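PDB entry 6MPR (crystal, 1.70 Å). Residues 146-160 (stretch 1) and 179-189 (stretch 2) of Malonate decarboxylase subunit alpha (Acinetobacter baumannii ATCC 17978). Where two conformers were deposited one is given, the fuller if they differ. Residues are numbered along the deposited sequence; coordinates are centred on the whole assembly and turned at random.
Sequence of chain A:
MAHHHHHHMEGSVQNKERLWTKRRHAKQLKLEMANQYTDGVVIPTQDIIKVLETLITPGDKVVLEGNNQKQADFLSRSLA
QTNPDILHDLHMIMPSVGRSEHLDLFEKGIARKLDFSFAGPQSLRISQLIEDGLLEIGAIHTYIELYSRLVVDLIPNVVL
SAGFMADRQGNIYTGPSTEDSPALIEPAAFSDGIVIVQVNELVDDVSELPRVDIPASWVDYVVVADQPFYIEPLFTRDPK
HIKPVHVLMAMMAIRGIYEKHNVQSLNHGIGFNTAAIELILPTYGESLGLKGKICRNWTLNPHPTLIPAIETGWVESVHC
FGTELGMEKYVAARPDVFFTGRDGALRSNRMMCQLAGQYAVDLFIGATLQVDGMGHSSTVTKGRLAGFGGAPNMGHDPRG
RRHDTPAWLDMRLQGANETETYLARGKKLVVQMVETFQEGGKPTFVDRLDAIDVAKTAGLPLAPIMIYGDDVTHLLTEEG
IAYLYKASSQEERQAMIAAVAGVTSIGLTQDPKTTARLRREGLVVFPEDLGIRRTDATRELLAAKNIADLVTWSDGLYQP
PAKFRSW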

# COMPACT_ATOMS: atom_id res chain seq x y z
N LEU A 146 1.61 7.71 -5.67
CA LEU A 146 1.08 8.25 -6.92
C LEU A 146 -0.03 7.35 -7.46
O LEU A 146 -1.07 7.85 -7.90
N TYR A 147 0.16 6.02 -7.43
CA TYR A 147 -0.92 5.14 -7.90
C TYR A 147 -2.21 5.39 -7.12
O TYR A 147 -3.31 5.30 -7.67
N SER A 148 -2.08 5.64 -5.81
CA SER A 148 -3.26 5.76 -4.96
C SER A 148 -4.08 7.00 -5.31
O SER A 148 -5.30 6.99 -5.12
N ARG A 149 -3.44 8.06 -5.80
CA ARG A 149 -4.17 9.26 -6.14
C ARG A 149 -5.03 9.08 -7.38
O ARG A 149 -5.94 9.89 -7.61
N LEU A 150 -4.78 8.03 -8.17
CA LEU A 150 -5.55 7.76 -9.38
C LEU A 150 -7.01 7.40 -9.10
O LEU A 150 -7.80 7.36 -10.06
N VAL A 151 -7.40 7.09 -7.86
CA VAL A 151 -8.81 6.86 -7.55
C VAL A 151 -9.37 7.94 -6.63
O VAL A 151 -10.49 7.80 -6.12
N VAL A 152 -8.63 9.03 -6.43
CA VAL A 152 -9.08 10.08 -5.51
C VAL A 152 -9.08 11.42 -6.23
O VAL A 152 -10.14 11.88 -6.68
N ASP A 153 -7.92 12.07 -6.37
CA ASP A 153 -7.86 13.42 -6.93
C ASP A 153 -7.00 13.53 -8.19
O ASP A 153 -6.84 14.65 -8.69
N LEU A 154 -6.45 12.43 -8.69
CA LEU A 154 -5.77 12.41 -9.98
C LEU A 154 -6.37 11.33 -10.86
O LEU A 154 -5.66 10.51 -11.45
N ILE A 155 -7.70 11.29 -10.95
CA ILE A 155 -8.35 10.21 -11.70
C ILE A 155 -8.00 10.41 -13.17
O ILE A 155 -8.25 11.48 -13.73
N PRO A 156 -7.39 9.42 -13.83
CA PRO A 156 -6.80 9.67 -15.15
C PRO A 156 -7.85 9.63 -16.25
O PRO A 156 -8.77 8.81 -16.24
N ASN A 157 -7.70 10.55 -17.20
CA ASN A 157 -8.56 10.58 -18.39
C ASN A 157 -8.05 9.67 -19.50
O ASN A 157 -8.86 9.16 -20.30
N VAL A 158 -6.73 9.48 -19.57
CA VAL A 158 -6.07 8.70 -20.61
C VAL A 158 -4.93 7.94 -19.95
O VAL A 158 -4.21 8.49 -19.11
N VAL A 159 -4.75 6.68 -20.33
CA VAL A 159 -3.59 5.91 -19.92
C VAL A 159 -2.90 5.36 -21.16
O VAL A 159 -3.55 4.71 -21.99
N LEU A 160 -1.59 5.62 -21.27
CA LEU A 160 -0.75 5.19 -22.39
C LEU A 160 0.26 4.19 -21.83
O LEU A 160 1.18 4.57 -21.08
N GLU A 179 5.09 -4.78 -14.13
CA GLU A 179 5.42 -3.55 -13.41
C GLU A 179 4.20 -2.79 -12.90
O GLU A 179 3.38 -3.36 -12.16
N ASP A 180 4.07 -1.50 -13.29
CA ASP A 180 3.00 -0.63 -12.82
C ASP A 180 1.69 -0.82 -13.58
O ASP A 180 0.67 -0.29 -13.13
N SER A 181 1.69 -1.51 -14.71
CA SER A 181 0.57 -1.38 -15.64
C SER A 181 -0.79 -1.68 -15.01
O SER A 181 -1.74 -0.90 -15.24
N PRO A 182 -0.98 -2.76 -14.23
CA PRO A 182 -2.33 -3.00 -13.69
C PRO A 182 -2.81 -1.90 -12.77
O PRO A 182 -4.00 -1.57 -12.76
N ALA A 183 -1.90 -1.28 -12.00
CA ALA A 183 -2.29 -0.22 -11.08
C ALA A 183 -2.63 1.06 -11.82
O ALA A 183 -3.45 1.85 -11.34
N LEU A 184 -2.00 1.30 -12.97
CA LEU A 184 -2.26 2.51 -13.74
C LEU A 184 -3.52 2.38 -14.58
O LEU A 184 -4.24 3.37 -14.80
N ILE A 185 -3.79 1.18 -15.12
CA ILE A 185 -4.89 1.03 -16.06
C ILE A 185 -6.23 0.95 -15.35
O ILE A 185 -7.21 1.56 -15.80
N GLU A 186 -6.31 0.18 -14.25
CA GLU A 186 -7.61 -0.03 -13.62
C GLU A 186 -8.36 1.26 -13.30
O GLU A 186 -9.56 1.33 -13.60
N PRO A 187 -7.74 2.30 -12.72
CA PRO A 187 -8.51 3.52 -12.43
C PRO A 187 -9.19 4.13 -13.65
O PRO A 187 -10.32 4.63 -13.55
N ALA A 188 -8.52 4.11 -14.80
CA ALA A 188 -9.11 4.63 -16.04
C ALA A 188 -10.16 3.70 -16.62
O ALA A 188 -11.19 4.14 -17.13
N ALA A 189 -9.88 2.40 -16.57
CA ALA A 189 -10.79 1.43 -17.16
C ALA A 189 -12.15 1.47 -16.49
O ALA A 189 -13.16 1.13 -17.11

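Packing of residues 179-189 against residues 146-160 of malonate decarboxylase subunit alpha, followed along the second stretch. Glu179 makes no contact here. Asp180 points toward the first stretch with chi1 at -39°, and its OD2 accepts a very short hydrogen bond of 2.5 Å from Tyr147 OH; OD1 is satisfied elsewhere in the structure. Tyr147 (m) leaves its backbone sideways, but its ring reaches across to the other stretch, with Asp180 OD2 at the ring edge. Ser181 points away. Ala183 points toward the first stretch and lays its methyl over one face of the Tyr147 ring, CB lying 3.9 Å from Tyr147 CD2. Where these two backbones run close, a water donates to both Tyr147 O (3.0 Å) and Ala183 O (2.8 Å), tying together two carbonyls that could not bond each other. Leu184 (m, t) starts sideways, yet its end turns in: CD2 lies 3.8 Å from Tyr147 CD1 and 3.9 Å from CD1 of Leu150 (m, t). Its carbonyl has no polar partner; Val159 CG2 sits 3.5 Å from Leu184 O. Ile185 (m, t) points away, but its CG1 still comes within 4.0 Å of CG1 of Val159 (t). Glu186 points away and finds its partners elsewhere. Pro187 points straight in and is the residue of its stretch most covered by the other: its CG packs 3.6 Å from Leu150 CB and 3.9 Å from CG1 of Val151 (m), while its CB lies 3.9 Å from Pro156 CD. Pro187 CB also approaches Leu150 O to 3.4 Å, and that carbonyl likewise lacks a polar partner. Ala188, directed sideways, fits its small CB 3.5 Å from Val159 CG2 and 4.0 Å from Pro156 CG. Ala189 turns away, beyond the contact.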

# COMPACT_ATOMS: atom_id res chain seq x y z
CB LEU A 146 2.22 8.42 -7.94
CG LEU A 146 1.85 9.05 -9.29
CD1 LEU A 146 1.38 10.47 -9.11
CD2 LEU A 146 3.03 9.02 -10.26
CB TYR A 147 -0.58 3.65 -7.75
CG TYR A 147 0.74 3.17 -8.30
CD1 TYR A 147 1.38 3.84 -9.34
CD2 TYR A 147 1.35 2.02 -7.77
CE1 TYR A 147 2.60 3.40 -9.81
CE2 TYR A 147 2.57 1.58 -8.24
CZ TYR A 147 3.19 2.27 -9.26
OH TYR A 147 4.40 1.84 -9.75
CB SER A 148 -2.85 5.79 -3.49
OG SER A 148 -2.38 7.08 -3.13
CB ARG A 149 -3.19 10.42 -6.35
CG ARG A 149 -2.48 10.79 -5.06
CD ARG A 149 -1.71 12.08 -5.21
NE ARG A 149 -2.60 13.23 -5.31
CZ ARG A 149 -2.19 14.47 -5.59
NH1 ARG A 149 -0.92 14.71 -5.86
NH2 ARG A 149 -3.07 15.46 -5.65
CB LEU A 150 -4.89 6.64 -10.19
CG LEU A 150 -3.43 6.87 -10.60
CD1 LEU A 150 -2.93 5.66 -11.40
CD2 LEU A 150 -3.25 8.14 -11.40
CB VAL A 151 -9.06 5.45 -6.98
CG1 VAL A 151 -8.65 4.37 -8.02
CG2 VAL A 151 -8.36 5.25 -5.64
CB VAL A 152 -8.21 10.14 -4.23
CG1 VAL A 152 -8.68 11.30 -3.33
CG2 VAL A 152 -8.30 8.82 -3.47
CB ASP A 153 -7.38 14.44 -5.88
CG ASP A 153 -6.07 14.05 -5.22
OD1 ASP A 153 -5.53 13.00 -5.59
OD2 ASP A 153 -5.59 14.80 -4.32
CB LEU A 154 -4.26 12.16 -9.82
CG LEU A 154 -3.44 13.27 -9.14
CD1 LEU A 154 -1.96 12.90 -9.01
CD2 LEU A 154 -3.63 14.56 -9.93
CB ILE A 155 -9.87 10.19 -11.47
CG1 ILE A 155 -10.17 9.97 -9.99
CG2 ILE A 155 -10.52 9.11 -12.34
CD1 ILE A 155 -11.68 10.05 -9.63
CB PRO A 156 -5.78 8.53 -15.31
CG PRO A 156 -6.38 7.41 -14.50
CD PRO A 156 -7.07 8.07 -13.32
CB ASN A 157 -8.65 12.00 -18.95
CG ASN A 157 -9.21 12.97 -17.95
OD1 ASN A 157 -8.52 13.88 -17.49
ND2 ASN A 157 -10.49 12.80 -17.62
CB VAL A 158 -5.53 9.59 -21.75
CG1 VAL A 158 -4.81 8.74 -22.81
CG2 VAL A 158 -6.66 10.43 -22.37
CB VAL A 159 -3.97 4.78 -18.95
CG1 VAL A 159 -2.74 3.98 -18.56
CG2 VAL A 159 -4.64 5.35 -17.69
CB LEU A 160 -0.04 6.39 -23.03
CG LEU A 160 -0.93 7.54 -23.49
CD1 LEU A 160 -0.04 8.69 -24.03
CD2 LEU A 160 -1.90 7.04 -24.56
CB GLU A 179 6.28 -2.62 -14.30
CG GLU A 179 7.74 -3.15 -14.49
CD GLU A 179 8.63 -2.16 -15.26
OE1 GLU A 179 8.94 -1.07 -14.73
OE2 GLU A 179 9.03 -2.49 -16.40
CB ASP A 180 3.34 0.87 -12.95
CG ASP A 180 4.79 1.22 -12.61
OD1 ASP A 180 5.72 0.46 -12.93
OD2 ASP A 180 5.00 2.34 -12.08
CB SER A 181 0.84 -2.24 -16.88
OG SER A 181 1.98 -1.74 -17.55
CB PRO A 182 -2.17 -4.34 -12.94
CG PRO A 182 -0.93 -4.96 -13.50
CD PRO A 182 -0.03 -3.79 -13.79
CB ALA A 183 -1.17 0.05 -10.07
CB LEU A 184 -1.07 2.83 -14.65
CG LEU A 184 0.31 3.00 -14.01
CD1 LEU A 184 1.39 3.18 -15.07
CD2 LEU A 184 0.31 4.15 -13.00
CB ILE A 185 -4.65 -0.21 -16.95
CG1 ILE A 185 -3.47 0.06 -17.89
CG2 ILE A 185 -5.91 -0.57 -17.73
CD1 ILE A 185 -3.02 -1.17 -18.68
CB GLU A 186 -7.47 -0.90 -12.36
CG GLU A 186 -8.78 -1.02 -11.59
CD GLU A 186 -8.76 -2.08 -10.51
OE1 GLU A 186 -7.83 -2.93 -10.50
OE2 GLU A 186 -9.70 -2.05 -9.67
CB PRO A 187 -7.45 4.46 -11.83
CG PRO A 187 -6.51 3.52 -11.13
CD PRO A 187 -6.39 2.36 -12.12
CB ALA A 188 -8.01 4.86 -17.07
CB ALA A 189 -10.17 0.03 -17.07
O HOH W 1 -3.93 2.50 -8.67